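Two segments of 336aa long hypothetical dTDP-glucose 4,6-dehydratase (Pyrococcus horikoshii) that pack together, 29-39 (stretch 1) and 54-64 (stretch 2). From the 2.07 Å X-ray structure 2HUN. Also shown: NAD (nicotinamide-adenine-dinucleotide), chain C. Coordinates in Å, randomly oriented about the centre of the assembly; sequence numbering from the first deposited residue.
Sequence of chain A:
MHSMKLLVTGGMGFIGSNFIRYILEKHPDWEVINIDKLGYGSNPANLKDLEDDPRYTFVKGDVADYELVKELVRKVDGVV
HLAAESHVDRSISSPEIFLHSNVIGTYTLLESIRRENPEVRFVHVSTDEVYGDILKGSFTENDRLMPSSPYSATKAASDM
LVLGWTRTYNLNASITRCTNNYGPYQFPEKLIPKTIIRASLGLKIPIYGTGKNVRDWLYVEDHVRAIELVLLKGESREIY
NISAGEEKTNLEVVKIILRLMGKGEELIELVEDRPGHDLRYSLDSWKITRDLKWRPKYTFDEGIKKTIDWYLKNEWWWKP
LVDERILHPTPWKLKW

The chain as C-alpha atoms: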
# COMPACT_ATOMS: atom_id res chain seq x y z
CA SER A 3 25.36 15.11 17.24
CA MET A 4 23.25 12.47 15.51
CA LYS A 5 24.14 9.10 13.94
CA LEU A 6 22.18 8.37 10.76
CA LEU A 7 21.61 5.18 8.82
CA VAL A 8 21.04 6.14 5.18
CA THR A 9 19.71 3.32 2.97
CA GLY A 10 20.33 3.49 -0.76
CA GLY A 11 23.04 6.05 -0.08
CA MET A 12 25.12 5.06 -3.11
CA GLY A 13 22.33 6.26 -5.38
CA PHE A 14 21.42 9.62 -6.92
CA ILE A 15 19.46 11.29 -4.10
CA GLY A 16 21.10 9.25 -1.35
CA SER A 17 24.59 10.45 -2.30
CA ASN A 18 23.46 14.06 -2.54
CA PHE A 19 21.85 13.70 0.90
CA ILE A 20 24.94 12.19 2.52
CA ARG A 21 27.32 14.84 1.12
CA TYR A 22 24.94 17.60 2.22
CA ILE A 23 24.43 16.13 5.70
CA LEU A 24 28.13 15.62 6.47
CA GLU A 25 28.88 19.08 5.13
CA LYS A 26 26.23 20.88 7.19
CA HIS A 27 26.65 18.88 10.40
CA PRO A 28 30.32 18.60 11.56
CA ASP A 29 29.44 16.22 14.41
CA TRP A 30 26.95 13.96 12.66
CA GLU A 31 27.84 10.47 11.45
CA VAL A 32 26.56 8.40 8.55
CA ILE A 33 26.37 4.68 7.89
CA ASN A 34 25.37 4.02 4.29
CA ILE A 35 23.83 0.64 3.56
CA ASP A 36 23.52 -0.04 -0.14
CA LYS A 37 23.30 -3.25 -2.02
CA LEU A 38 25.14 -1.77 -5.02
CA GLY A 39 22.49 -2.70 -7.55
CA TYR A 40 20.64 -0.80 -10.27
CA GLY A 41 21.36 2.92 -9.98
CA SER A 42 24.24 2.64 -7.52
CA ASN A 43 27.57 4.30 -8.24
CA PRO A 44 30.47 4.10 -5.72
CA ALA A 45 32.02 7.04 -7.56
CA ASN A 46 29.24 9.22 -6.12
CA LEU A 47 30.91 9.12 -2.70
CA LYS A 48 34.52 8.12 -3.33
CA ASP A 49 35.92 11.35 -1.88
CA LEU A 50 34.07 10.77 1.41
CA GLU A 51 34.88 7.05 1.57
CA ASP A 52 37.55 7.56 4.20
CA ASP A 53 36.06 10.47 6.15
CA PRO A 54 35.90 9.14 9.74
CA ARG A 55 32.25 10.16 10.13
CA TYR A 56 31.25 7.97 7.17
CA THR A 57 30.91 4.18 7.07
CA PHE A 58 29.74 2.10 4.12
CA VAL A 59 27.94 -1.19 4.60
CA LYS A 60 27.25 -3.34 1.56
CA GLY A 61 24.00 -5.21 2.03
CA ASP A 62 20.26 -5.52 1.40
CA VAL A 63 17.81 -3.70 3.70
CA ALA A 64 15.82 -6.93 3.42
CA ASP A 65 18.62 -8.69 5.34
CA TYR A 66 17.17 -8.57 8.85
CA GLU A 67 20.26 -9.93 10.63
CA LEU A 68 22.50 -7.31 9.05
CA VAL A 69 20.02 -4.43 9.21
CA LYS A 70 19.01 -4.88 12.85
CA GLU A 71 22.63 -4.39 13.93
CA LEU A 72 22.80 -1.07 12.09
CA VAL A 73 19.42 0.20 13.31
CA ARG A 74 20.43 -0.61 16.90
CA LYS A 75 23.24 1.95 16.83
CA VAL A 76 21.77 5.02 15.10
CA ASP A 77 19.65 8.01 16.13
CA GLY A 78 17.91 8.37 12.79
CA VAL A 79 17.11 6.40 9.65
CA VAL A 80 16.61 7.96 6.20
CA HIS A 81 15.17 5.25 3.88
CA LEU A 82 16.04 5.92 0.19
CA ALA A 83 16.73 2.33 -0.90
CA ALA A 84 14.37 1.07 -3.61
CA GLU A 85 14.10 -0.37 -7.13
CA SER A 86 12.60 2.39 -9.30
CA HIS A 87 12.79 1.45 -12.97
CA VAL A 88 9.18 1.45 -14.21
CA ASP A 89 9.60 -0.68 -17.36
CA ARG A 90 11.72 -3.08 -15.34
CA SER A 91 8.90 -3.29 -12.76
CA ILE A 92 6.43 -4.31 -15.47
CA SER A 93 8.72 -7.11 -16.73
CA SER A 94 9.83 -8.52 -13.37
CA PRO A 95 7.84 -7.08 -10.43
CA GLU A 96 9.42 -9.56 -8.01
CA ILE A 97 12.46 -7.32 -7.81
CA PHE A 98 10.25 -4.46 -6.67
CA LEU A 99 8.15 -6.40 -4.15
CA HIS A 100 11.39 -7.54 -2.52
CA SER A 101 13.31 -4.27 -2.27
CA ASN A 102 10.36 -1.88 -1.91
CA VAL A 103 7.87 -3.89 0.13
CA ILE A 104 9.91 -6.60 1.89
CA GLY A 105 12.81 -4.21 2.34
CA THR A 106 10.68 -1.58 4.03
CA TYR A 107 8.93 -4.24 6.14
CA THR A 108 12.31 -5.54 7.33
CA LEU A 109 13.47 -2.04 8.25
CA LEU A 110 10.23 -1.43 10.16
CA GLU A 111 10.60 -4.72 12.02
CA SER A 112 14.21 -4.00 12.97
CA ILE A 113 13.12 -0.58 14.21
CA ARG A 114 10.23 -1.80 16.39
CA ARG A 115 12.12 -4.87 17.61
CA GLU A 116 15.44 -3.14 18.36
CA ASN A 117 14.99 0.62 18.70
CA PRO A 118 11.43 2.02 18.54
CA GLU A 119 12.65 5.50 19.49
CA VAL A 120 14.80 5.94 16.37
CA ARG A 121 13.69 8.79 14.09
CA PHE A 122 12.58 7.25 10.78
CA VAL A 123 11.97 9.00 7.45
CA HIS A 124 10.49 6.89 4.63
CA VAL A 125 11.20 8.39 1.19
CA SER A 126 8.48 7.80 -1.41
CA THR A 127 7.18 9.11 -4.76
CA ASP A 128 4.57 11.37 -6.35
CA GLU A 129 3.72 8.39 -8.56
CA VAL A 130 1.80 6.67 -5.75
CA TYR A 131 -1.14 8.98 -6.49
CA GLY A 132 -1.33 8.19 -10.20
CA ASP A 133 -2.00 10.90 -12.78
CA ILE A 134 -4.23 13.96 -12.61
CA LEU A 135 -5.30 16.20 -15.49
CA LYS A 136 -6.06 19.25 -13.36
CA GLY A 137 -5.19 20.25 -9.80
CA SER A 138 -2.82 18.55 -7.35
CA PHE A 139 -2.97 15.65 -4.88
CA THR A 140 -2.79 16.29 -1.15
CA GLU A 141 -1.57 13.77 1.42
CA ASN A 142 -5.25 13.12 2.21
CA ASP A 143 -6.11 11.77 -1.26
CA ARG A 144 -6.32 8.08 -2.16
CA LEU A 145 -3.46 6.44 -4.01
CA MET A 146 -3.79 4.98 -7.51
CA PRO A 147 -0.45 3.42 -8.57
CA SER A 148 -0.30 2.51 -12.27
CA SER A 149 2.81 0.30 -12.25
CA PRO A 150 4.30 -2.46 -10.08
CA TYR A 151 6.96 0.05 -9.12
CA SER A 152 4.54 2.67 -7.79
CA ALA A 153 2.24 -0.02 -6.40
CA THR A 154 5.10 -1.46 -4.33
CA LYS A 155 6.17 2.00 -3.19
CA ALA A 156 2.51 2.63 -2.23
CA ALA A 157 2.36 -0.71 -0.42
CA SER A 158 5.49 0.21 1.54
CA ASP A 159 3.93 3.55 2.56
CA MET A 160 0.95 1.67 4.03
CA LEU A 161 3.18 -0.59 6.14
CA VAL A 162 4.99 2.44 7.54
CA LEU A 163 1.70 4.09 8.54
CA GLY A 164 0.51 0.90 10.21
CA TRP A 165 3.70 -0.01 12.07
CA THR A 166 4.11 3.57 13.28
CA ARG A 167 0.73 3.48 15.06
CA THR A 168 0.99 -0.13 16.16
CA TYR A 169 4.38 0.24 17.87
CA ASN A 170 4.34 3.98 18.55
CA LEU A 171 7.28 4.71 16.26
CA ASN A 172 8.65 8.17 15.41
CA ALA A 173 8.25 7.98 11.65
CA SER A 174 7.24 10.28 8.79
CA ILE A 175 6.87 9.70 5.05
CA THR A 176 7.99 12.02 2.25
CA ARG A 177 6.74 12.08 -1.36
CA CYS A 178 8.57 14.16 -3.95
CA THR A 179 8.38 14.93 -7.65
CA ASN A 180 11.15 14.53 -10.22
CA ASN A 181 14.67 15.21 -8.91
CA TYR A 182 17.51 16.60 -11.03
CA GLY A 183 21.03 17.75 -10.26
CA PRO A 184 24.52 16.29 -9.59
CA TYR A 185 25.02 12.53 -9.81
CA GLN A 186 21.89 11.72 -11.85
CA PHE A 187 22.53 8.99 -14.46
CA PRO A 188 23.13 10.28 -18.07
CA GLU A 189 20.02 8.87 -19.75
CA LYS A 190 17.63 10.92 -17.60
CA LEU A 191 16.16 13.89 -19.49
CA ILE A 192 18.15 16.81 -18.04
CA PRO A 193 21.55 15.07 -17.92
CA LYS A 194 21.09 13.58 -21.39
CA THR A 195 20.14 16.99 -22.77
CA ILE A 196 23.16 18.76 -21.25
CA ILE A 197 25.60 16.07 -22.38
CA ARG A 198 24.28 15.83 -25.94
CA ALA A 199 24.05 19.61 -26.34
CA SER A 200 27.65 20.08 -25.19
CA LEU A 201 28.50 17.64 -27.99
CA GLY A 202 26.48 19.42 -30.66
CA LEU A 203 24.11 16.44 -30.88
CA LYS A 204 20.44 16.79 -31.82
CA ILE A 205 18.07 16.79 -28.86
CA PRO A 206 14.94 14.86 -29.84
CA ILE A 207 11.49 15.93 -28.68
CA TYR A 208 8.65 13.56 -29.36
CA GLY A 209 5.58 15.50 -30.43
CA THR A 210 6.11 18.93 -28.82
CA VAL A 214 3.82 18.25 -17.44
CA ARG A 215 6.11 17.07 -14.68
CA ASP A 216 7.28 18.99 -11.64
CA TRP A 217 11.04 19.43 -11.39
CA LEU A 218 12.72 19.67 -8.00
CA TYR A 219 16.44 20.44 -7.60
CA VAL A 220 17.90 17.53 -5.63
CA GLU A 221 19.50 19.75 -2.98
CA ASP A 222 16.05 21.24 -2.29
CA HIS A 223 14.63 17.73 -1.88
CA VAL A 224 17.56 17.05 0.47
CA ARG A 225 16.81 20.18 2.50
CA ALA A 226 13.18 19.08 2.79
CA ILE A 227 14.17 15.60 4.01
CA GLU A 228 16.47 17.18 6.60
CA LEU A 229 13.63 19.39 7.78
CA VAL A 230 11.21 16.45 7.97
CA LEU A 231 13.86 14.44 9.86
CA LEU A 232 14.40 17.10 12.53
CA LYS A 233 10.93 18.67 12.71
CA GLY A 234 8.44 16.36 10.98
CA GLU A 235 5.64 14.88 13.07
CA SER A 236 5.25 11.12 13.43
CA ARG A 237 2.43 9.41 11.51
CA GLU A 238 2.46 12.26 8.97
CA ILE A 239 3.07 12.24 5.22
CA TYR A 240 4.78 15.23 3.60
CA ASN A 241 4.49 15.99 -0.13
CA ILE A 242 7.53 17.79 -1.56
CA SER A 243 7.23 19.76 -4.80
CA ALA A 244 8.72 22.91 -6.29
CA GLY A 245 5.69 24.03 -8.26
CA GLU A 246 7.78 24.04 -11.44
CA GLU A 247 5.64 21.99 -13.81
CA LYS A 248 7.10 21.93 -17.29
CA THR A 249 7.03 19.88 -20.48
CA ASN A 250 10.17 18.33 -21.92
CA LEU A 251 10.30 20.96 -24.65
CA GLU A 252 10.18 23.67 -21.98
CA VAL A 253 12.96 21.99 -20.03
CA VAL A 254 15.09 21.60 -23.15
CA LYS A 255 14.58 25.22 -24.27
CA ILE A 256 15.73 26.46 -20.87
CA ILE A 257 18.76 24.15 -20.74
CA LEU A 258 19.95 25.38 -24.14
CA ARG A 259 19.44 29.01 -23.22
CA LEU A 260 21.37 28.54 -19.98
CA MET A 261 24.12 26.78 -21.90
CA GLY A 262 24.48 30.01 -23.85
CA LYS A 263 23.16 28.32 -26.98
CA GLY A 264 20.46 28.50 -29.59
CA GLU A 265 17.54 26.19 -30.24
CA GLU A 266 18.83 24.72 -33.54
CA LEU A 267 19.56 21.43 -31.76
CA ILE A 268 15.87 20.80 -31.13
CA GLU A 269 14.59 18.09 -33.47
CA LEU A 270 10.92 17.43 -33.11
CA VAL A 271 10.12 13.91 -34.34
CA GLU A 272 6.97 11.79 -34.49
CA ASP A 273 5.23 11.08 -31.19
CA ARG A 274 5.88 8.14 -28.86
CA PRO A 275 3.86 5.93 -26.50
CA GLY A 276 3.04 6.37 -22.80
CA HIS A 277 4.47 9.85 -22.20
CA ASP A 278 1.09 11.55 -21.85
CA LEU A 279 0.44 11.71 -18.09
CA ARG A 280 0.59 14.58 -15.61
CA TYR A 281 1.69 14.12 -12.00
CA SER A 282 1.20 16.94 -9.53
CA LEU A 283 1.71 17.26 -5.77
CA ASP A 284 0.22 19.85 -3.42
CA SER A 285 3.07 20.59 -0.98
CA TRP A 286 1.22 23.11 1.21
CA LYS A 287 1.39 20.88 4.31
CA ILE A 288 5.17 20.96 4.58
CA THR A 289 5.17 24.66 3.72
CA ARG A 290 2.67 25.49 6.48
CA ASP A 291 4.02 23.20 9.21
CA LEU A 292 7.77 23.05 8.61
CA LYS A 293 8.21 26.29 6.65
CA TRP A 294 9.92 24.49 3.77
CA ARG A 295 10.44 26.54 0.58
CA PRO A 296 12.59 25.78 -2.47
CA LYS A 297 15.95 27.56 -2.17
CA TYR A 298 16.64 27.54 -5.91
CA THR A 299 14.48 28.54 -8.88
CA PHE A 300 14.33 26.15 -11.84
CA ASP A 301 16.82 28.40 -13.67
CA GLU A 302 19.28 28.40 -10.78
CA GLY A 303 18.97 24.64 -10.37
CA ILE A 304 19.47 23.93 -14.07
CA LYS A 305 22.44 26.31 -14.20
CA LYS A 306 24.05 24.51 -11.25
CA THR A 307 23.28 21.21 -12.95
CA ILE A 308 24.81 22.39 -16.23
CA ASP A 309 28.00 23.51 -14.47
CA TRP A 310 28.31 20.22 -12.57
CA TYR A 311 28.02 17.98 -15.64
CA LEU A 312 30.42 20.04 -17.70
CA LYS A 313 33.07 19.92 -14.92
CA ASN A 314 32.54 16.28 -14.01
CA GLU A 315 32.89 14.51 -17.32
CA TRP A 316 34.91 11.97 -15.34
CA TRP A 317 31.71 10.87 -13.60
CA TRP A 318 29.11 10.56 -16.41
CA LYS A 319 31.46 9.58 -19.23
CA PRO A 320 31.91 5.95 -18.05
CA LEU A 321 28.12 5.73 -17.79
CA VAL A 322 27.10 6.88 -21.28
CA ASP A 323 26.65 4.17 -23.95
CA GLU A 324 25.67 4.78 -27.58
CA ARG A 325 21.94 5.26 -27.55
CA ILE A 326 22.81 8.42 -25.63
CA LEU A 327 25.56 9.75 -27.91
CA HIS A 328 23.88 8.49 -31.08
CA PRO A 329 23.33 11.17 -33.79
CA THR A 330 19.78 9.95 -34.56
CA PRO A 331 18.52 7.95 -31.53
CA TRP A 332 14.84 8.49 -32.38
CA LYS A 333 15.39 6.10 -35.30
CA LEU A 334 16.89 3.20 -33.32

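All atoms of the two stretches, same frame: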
# COMPACT_ATOMS: atom_id res chain seq x y z
N ASP A 29 29.44 17.31 13.44
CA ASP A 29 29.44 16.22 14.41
C ASP A 29 28.53 15.03 14.13
O ASP A 29 28.47 14.10 14.93
CB ASP A 29 29.12 16.77 15.80
CG ASP A 29 30.28 17.57 16.38
OD1 ASP A 29 31.40 17.03 16.43
OD2 ASP A 29 30.07 18.73 16.78
N TRP A 30 27.83 15.06 13.01
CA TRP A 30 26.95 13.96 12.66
C TRP A 30 27.75 12.83 12.02
O TRP A 30 28.86 13.05 11.52
CB TRP A 30 25.87 14.43 11.69
CG TRP A 30 24.77 15.22 12.32
CD1 TRP A 30 24.87 16.08 13.38
CD2 TRP A 30 23.41 15.30 11.87
NE1 TRP A 30 23.66 16.69 13.62
CE2 TRP A 30 22.75 16.23 12.71
CE3 TRP A 30 22.69 14.68 10.85
CZ2 TRP A 30 21.40 16.56 12.54
CZ3 TRP A 30 21.34 15.00 10.68
CH2 TRP A 30 20.71 15.94 11.53
N GLU A 31 27.19 11.63 12.04
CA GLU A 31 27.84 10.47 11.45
C GLU A 31 26.87 9.73 10.54
O GLU A 31 25.66 9.70 10.79
CB GLU A 31 28.33 9.52 12.54
CG GLU A 31 29.48 10.06 13.37
CD GLU A 31 29.89 9.09 14.46
OE1 GLU A 31 30.17 7.92 14.14
OE2 GLU A 31 29.92 9.50 15.64
N VAL A 32 27.40 9.12 9.49
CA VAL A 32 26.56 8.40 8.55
C VAL A 32 27.04 6.98 8.24
O VAL A 32 28.22 6.74 8.02
CB VAL A 32 26.47 9.16 7.21
CG1 VAL A 32 25.84 8.27 6.15
CG2 VAL A 32 25.65 10.44 7.40
N ILE A 33 26.10 6.06 8.25
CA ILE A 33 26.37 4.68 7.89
C ILE A 33 25.48 4.50 6.67
O ILE A 33 24.26 4.63 6.77
CB ILE A 33 25.92 3.68 8.95
CG1 ILE A 33 26.77 3.83 10.21
CG2 ILE A 33 26.03 2.27 8.39
CD1 ILE A 33 26.30 2.95 11.36
N ASN A 34 26.10 4.21 5.53
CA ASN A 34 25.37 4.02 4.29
C ASN A 34 25.26 2.54 3.94
O ASN A 34 26.27 1.87 3.73
CB ASN A 34 26.08 4.80 3.16
CG ASN A 34 25.60 4.41 1.78
OD1 ASN A 34 24.51 3.88 1.61
ND2 ASN A 34 26.41 4.71 0.77
N ILE A 35 24.04 2.03 3.91
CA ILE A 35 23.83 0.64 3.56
C ILE A 35 23.23 0.65 2.16
O ILE A 35 22.19 1.26 1.91
CB ILE A 35 22.89 -0.09 4.56
CG1 ILE A 35 22.68 -1.53 4.11
CG2 ILE A 35 21.56 0.65 4.69
CD1 ILE A 35 21.90 -2.39 5.09
N ASP A 36 23.94 0.02 1.24
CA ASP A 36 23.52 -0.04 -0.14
C ASP A 36 23.97 -1.37 -0.66
O ASP A 36 25.06 -1.85 -0.36
CB ASP A 36 24.16 1.09 -0.95
CG ASP A 36 23.42 1.39 -2.25
OD1 ASP A 36 23.41 0.54 -3.16
OD2 ASP A 36 22.83 2.49 -2.35
N LYS A 37 23.11 -1.96 -1.45
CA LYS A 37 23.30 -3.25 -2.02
C LYS A 37 24.16 -3.23 -3.30
O LYS A 37 24.63 -4.26 -3.79
CB LYS A 37 21.89 -3.79 -2.24
CG LYS A 37 21.10 -3.20 -3.41
CD LYS A 37 19.79 -4.00 -3.67
CE LYS A 37 19.22 -3.74 -5.07
NZ LYS A 37 17.93 -4.43 -5.35
N LEU A 38 24.37 -2.01 -3.81
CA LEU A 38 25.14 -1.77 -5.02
C LEU A 38 24.50 -2.42 -6.23
O LEU A 38 25.14 -3.16 -6.98
CB LEU A 38 26.59 -2.26 -4.87
CG LEU A 38 27.44 -1.58 -3.79
CD1 LEU A 38 28.90 -2.02 -3.94
CD2 LEU A 38 27.34 -0.05 -3.93
N GLY A 39 23.21 -2.15 -6.41
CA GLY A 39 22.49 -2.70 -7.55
C GLY A 39 22.16 -1.61 -8.55
O GLY A 39 22.89 -0.62 -8.66
N PRO A 54 36.23 9.93 8.54
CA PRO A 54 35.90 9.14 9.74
C PRO A 54 34.43 9.09 10.14
O PRO A 54 33.98 8.13 10.78
CB PRO A 54 36.79 9.76 10.82
CG PRO A 54 36.90 11.19 10.37
CD PRO A 54 37.14 11.03 8.89
N ARG A 55 33.67 10.11 9.78
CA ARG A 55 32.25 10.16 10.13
C ARG A 55 31.38 9.33 9.20
O ARG A 55 30.18 9.20 9.43
CB ARG A 55 31.77 11.61 10.12
CG ARG A 55 32.48 12.53 11.09
CD ARG A 55 32.03 13.95 10.86
NE ARG A 55 32.31 14.36 9.49
CZ ARG A 55 31.76 15.40 8.88
NH1 ARG A 55 30.89 16.16 9.53
NH2 ARG A 55 32.09 15.69 7.63
N TYR A 56 31.98 8.77 8.15
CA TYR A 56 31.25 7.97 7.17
C TYR A 56 31.65 6.49 7.20
O TYR A 56 32.82 6.16 7.32
CB TYR A 56 31.48 8.55 5.77
CG TYR A 56 30.86 7.74 4.65
CD1 TYR A 56 29.54 7.93 4.26
CD2 TYR A 56 31.61 6.77 3.98
CE1 TYR A 56 28.97 7.18 3.23
CE2 TYR A 56 31.05 6.00 2.96
CZ TYR A 56 29.74 6.21 2.59
OH TYR A 56 29.20 5.45 1.58
N THR A 57 30.66 5.62 7.08
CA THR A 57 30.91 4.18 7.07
C THR A 57 29.99 3.56 6.03
O THR A 57 28.78 3.82 6.04
CB THR A 57 30.57 3.51 8.42
OG1 THR A 57 31.19 4.24 9.48
CG2 THR A 57 31.07 2.08 8.44
N PHE A 58 30.55 2.75 5.14
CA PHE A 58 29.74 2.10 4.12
C PHE A 58 29.54 0.63 4.43
O PHE A 58 30.49 -0.10 4.73
CB PHE A 58 30.37 2.22 2.73
CG PHE A 58 29.72 1.35 1.70
CD1 PHE A 58 28.36 1.42 1.46
CD2 PHE A 58 30.48 0.42 0.98
CE1 PHE A 58 27.74 0.59 0.53
CE2 PHE A 58 29.88 -0.42 0.04
CZ PHE A 58 28.51 -0.34 -0.19
N VAL A 59 28.29 0.19 4.35
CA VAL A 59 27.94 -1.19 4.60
C VAL A 59 27.21 -1.75 3.39
O VAL A 59 26.09 -1.32 3.07
CB VAL A 59 27.04 -1.35 5.85
CG1 VAL A 59 26.65 -2.81 6.02
CG2 VAL A 59 27.78 -0.85 7.09
N LYS A 60 27.84 -2.70 2.72
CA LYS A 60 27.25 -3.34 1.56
C LYS A 60 26.27 -4.40 2.03
O LYS A 60 26.65 -5.32 2.76
CB LYS A 60 28.34 -3.97 0.70
CG LYS A 60 27.83 -4.81 -0.45
CD LYS A 60 28.67 -4.58 -1.70
CE LYS A 60 28.41 -5.62 -2.76
NZ LYS A 60 29.15 -6.87 -2.47
N GLY A 61 25.02 -4.26 1.63
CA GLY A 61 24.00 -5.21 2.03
C GLY A 61 22.60 -4.79 1.61
O GLY A 61 22.39 -3.67 1.15
N ASP A 62 21.66 -5.71 1.77
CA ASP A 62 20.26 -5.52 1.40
C ASP A 62 19.43 -5.16 2.64
O ASP A 62 19.50 -5.86 3.65
CB ASP A 62 19.74 -6.82 0.79
CG ASP A 62 18.34 -6.71 0.25
OD1 ASP A 62 17.60 -5.78 0.64
OD2 ASP A 62 17.96 -7.57 -0.56
N VAL A 63 18.64 -4.09 2.57
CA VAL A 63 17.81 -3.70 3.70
C VAL A 63 16.86 -4.83 4.09
O VAL A 63 16.30 -4.84 5.19
CB VAL A 63 16.96 -2.43 3.40
CG1 VAL A 63 17.85 -1.21 3.31
CG2 VAL A 63 16.18 -2.62 2.10
N ALA A 64 16.69 -5.78 3.18
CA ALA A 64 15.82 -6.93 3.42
C ALA A 64 16.55 -8.01 4.22
O ALA A 64 15.99 -9.06 4.51
CB ALA A 64 15.34 -7.50 2.09
PA NAD C . 18.66 5.25 -7.54
O1A NAD C . 18.16 4.18 -8.42
O2A NAD C . 19.65 6.23 -8.07
O5B NAD C . 19.33 4.55 -6.27
C5B NAD C . 18.65 3.59 -5.44
C4B NAD C . 19.74 3.11 -4.46
O4B NAD C . 19.18 2.17 -3.52
C3B NAD C . 20.89 2.38 -5.21
O3B NAD C . 22.16 2.83 -4.73
C2B NAD C . 20.58 0.89 -4.94
O2B NAD C . 21.69 -0.00 -4.98
C1B NAD C . 19.91 0.95 -3.57
N9A NAD C . 18.97 -0.17 -3.30
C8A NAD C . 17.93 -0.58 -4.05
N7A NAD C . 17.35 -1.62 -3.45
C5A NAD C . 18.01 -1.88 -2.33
C6A NAD C . 17.87 -2.85 -1.29
N6A NAD C . 16.93 -3.78 -1.28
N1A NAD C . 18.81 -2.79 -0.23
C2A NAD C . 19.82 -1.81 -0.22
N3A NAD C . 19.94 -0.91 -1.20
C4A NAD C . 19.05 -0.95 -2.23
O3 NAD C . 17.37 6.12 -7.22
PN NAD C . 17.04 7.45 -6.43
O1N NAD C . 16.45 8.31 -7.49
O2N NAD C . 18.24 8.01 -5.78
O5D NAD C . 15.83 7.05 -5.44
C5D NAD C . 15.86 7.22 -4.02
C4D NAD C . 14.41 7.16 -3.47
O4D NAD C . 13.68 8.34 -3.85
C3D NAD C . 13.64 5.94 -3.99
O3D NAD C . 12.90 5.37 -2.87
C2D NAD C . 12.70 6.54 -5.07
O2D NAD C . 11.50 5.76 -5.16
C1D NAD C . 12.48 7.95 -4.54
N1N NAD C . 12.17 8.96 -5.57
C2N NAD C . 13.12 9.38 -6.55
C3N NAD C . 12.75 10.36 -7.49
C7N NAD C . 13.73 10.86 -8.57
O7N NAD C . 13.41 11.84 -9.25
N7N NAD C . 14.89 10.24 -8.74
C4N NAD C . 11.45 10.92 -7.45
C5N NAD C . 10.52 10.50 -6.48
C6N NAD C . 10.87 9.52 -5.53
O HOH W 1 29.87 6.14 10.32

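Residues 31-36 and 56-60 run side by side as parallel strands, their N-to-C directions 18° apart, and six backbone hydrogen bonds tie them together. The ladder follows the parallel pattern, in which each even-numbered residue of the first strand bonds to the two residues flanking its partner. Val-32 N donates to Arg-55 O (2.8 Å) and Val-32 O accepts from Thr-57 N (2.8 Å). The same arrangement recurs at Asn-34, whose N donates to Thr-57 O (2.8 Å) and whose O receives Val-59 N (2.7 Å) in an almost linear bond. At Asp-36 the bonds lengthen: Asp-36 N reaches Val-59 O at 3.1 Å, and Gly-61 N reaches Asp-36 O at 3.1 Å. The pattern then ends, for although Lys-37 N lies 3.2 Å from Gly-61 O, the angle is too poor for a hydrogen bond.

Several of these carbonyls have further partners. Ile-35 CA approaches Val-59 O to 3.0 Å in a CA-H...O contact, and Lys-60 CA lies 3.3 Å from Asp-36 O in another. Val-32 O also accepts a hydrogen bond from a water at 2.9 Å; this water is hydrogen-bonded to Thr-57 OG1 at 2.5 Å, so it joins the two strands and gives the threonine hydroxyl a partner.

Side chains complete the contact on both faces of the sheet. On the face of Ile-33, Ile-35, Thr-57 and Val-59, Ile-33 CG2 packs against Val-59 CG2 at 3.8 Å. On the other, Val-32 CG1 lies 4.2 Å from Tyr-56 CD1, and the end of the Phe-58 side chain comes nearer the first stretch, its CZ 3.9 Å from Leu-38 CD2. Leu-38 CD1 also touches Lys-60 CD at 3.4 Å, an aliphatic contact that leaves the lysine amine uninvolved. Arg-55 brings its CD to 3.4 Å from Trp-30 O, while its guanidinium is hydrogen-bonded just outside the two stretches.

Beyond the ladder, the carboxylates of Asp-36 and Asp-62 bind NAD, and Lys-37 NZ is satisfied elsewhere in the structure. The Asp-36 carboxylate takes both adenosine ribose hydroxyls: NAD O2B donates to Asp-36 OD1 (2.6 Å) and NAD O3B to Asp-36 OD2 (2.5 Å, very short). Asp-36 OD1 also accepts from Leu-38 N at 2.8 Å, a bond within the first stretch, just after the strand, and Gly-39 N donates to NAD O2B at 3.0 Å. On the second stretch, NAD N6A donates to Asp-62 OD1 (2.9 Å), and Val-63 N donates to NAD N1A (3.1 Å). Thus Asp-36, at the end of its strand, and Gly-39 beyond it hold the ribose; Asp-62 and Val-63 bond to the adenine, which Lys-37 also touches through CD, 3.1 Å from NAD C5A.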